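Local coordinates for protein transketolase (PDB 3L84) that belongs to the transketolase family of thiamine diphosphate-dependent enzymes and assembles as a dimer of two identical subunits, at residues Ala163-Gly168 / Gly388-Ala393. Sequence-based numbering, arbitrary orientation.
Sequences ACSLAG and GIREHA
Arg390 reaches across to Ser165 and Leu166 on helix 158-169, and its side chain shows how one long residue can serve apolar and polar partners in turn. CB leaves the backbone pointing at the helix. With CG opposite the carbonyl carbon (chi1 -59°), the extended chain carries NE to the helix, where the last torsion turns the guanidinium plane across the chain and lays a face under Leu166. On the way Arg390 CD rests 4.0 Å from Leu166 CD1. Arg390 NE passes Ser165 CB at 3.8 Å. Leu166 CG lies over the guanidinium face, 4.0 Å from Arg390 CZ and displaced toward NH1, while Leu166 CD2 is 3.6 Å from Arg390 NH1. Ser165 is met at the edge: Arg390 NH2 donates to Ser165 OG over 2.9 Å, a bent bond of 138° with the oxygen 28° out of the guanidinium plane. Ser165 OG has its stronger hydrogen bond with Glu196 OE2 of the second subunit, and Arg390 NH1 is hydrogen-bonded to Phe387 O of its own chain and Ala193 O of the second subunit. These bonds should fix the head group's rotation in this buried place. Beyond it, Ala393 CB meets Ala163 CB at 4.2 Å. Within one chain, a thiamine diphosphate-binding domain helix thus packs on the start of a pyrimidine-binding domain helix, beside the second subunit, as in the dimeric transketolase family.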
loop_
_atom_site.group_PDB
_atom_site.type_symbol
_atom_site.label_atom_id
_atom_site.label_comp_id
_atom_site.label_asym_id
_atom_site.label_seq_id
_atom_site.Cartn_x
_atom_site.Cartn_y
_atom_site.Cartn_z
ATOM N N ALA A 163 2.729 10.644 9.032
ATOM C CA ALA A 163 1.760 11.365 9.852
ATOM C C ALA A 163 2.413 12.303 10.857
ATOM O O ALA A 163 1.950 13.420 11.086
ATOM C CB ALA A 163 0.856 10.365 10.589
ATOM N N CYS A 164 3.495 11.840 11.453
ATOM C CA CYS A 164 4.188 12.664 12.434
ATOM C C CYS A 164 4.856 13.878 11.762
ATOM O O CYS A 164 4.983 14.938 12.376
ATOM C CB CYS A 164 5.177 11.840 13.210
ATOM S SG CYS A 164 4.348 10.671 14.354
ATOM N N SER A 165 5.241 13.746 10.499
ATOM C CA SER A 165 5.722 14.877 9.733
ATOM C C SER A 165 4.654 15.965 9.722
ATOM O O SER A 165 4.923 17.123 10.040
ATOM C CB SER A 165 6.060 14.443 8.302
ATOM O OG SER A 165 6.814 15.470 7.635
ATOM N N LEU A 166 3.421 15.599 9.373
ATOM C CA LEU A 166 2.332 16.548 9.379
ATOM C C LEU A 166 2.009 17.091 10.790
ATOM O O LEU A 166 1.631 18.266 10.936
ATOM C CB LEU A 166 1.061 15.902 8.775
ATOM C CG LEU A 166 1.017 15.833 7.252
ATOM C CD1 LEU A 166 -0.058 14.900 6.789
ATOM C CD2 LEU A 166 0.756 17.226 6.691
ATOM N N ALA A 167 2.150 16.257 11.827
ATOM C CA ALA A 167 1.860 16.726 13.177
ATOM C C ALA A 167 2.791 17.850 13.566
ATOM O O ALA A 167 2.360 18.800 14.218
ATOM C CB ALA A 167 1.979 15.577 14.191
ATOM N N GLY A 168 4.064 17.739 13.209
ATOM C CA GLY A 168 5.016 18.796 13.553
ATOM C C GLY A 168 4.735 20.055 12.754
ATOM O O GLY A 168 4.743 21.161 13.290
ATOM N N GLY A 388 0.650 16.674 1.269
ATOM C CA GLY A 388 1.955 16.334 0.784
ATOM C C GLY A 388 1.943 14.982 0.077
ATOM O O GLY A 388 0.897 14.423 -0.218
ATOM N N ILE A 389 3.133 14.424 -0.162
ATOM C CA ILE A 389 3.281 13.180 -0.921
ATOM C C ILE A 389 3.201 12.036 0.087
ATOM O O ILE A 389 4.182 11.342 0.377
ATOM C CB ILE A 389 4.508 13.145 -1.820
ATOM C CG1 ILE A 389 4.611 14.413 -2.708
ATOM C CG2 ILE A 389 4.437 11.919 -2.735
ATOM C CD1 ILE A 389 5.240 15.676 -2.052
ATOM N N ARG A 390 1.985 11.865 0.634
ATOM C CA ARG A 390 1.741 11.015 1.786
ATOM C C ARG A 390 0.386 10.345 1.661
ATOM O O ARG A 390 -0.540 10.568 2.442
ATOM C CB ARG A 390 1.771 11.844 3.092
ATOM C CG ARG A 390 3.057 12.586 3.384
ATOM C CD ARG A 390 2.927 13.313 4.702
ATOM N NE ARG A 390 4.067 14.157 5.035
ATOM C CZ ARG A 390 4.138 15.462 4.824
ATOM N NH1 ARG A 390 3.164 16.149 4.264
ATOM N NH2 ARG A 390 5.222 16.107 5.238
ATOM N N GLU A 391 0.216 9.553 0.639
ATOM C CA GLU A 391 -1.098 8.984 0.364
ATOM C C GLU A 391 -1.625 8.185 1.538
ATOM O O GLU A 391 -2.803 8.269 1.887
ATOM C CB GLU A 391 -1.102 8.099 -0.892
ATOM C CG GLU A 391 -0.802 8.790 -2.195
ATOM C CD GLU A 391 0.678 8.883 -2.496
ATOM O OE1 GLU A 391 1.533 8.401 -1.696
ATOM O OE2 GLU A 391 1.008 9.436 -3.575
ATOM N N HIS A 392 -0.765 7.364 2.111
ATOM C CA HIS A 392 -1.221 6.432 3.145
ATOM C C HIS A 392 -1.649 7.179 4.397
ATOM O O HIS A 392 -2.751 6.970 4.913
ATOM C CB HIS A 392 -0.139 5.419 3.411
ATOM C CG HIS A 392 -0.536 4.158 4.082
ATOM N ND1 HIS A 392 -1.812 3.728 4.360
ATOM C CD2 HIS A 392 0.304 3.167 4.471
ATOM C CE1 HIS A 392 -1.730 2.509 4.916
ATOM N NE2 HIS A 392 -0.470 2.178 5.013
ATOM N N ALA A 393 -0.799 8.062 4.908
ATOM C CA ALA A 393 -1.171 8.871 6.068
ATOM C C ALA A 393 -2.400 9.719 5.752
ATOM O O ALA A 393 -3.233 9.913 6.630
ATOM C CB ALA A 393 0.008 9.735 6.528
#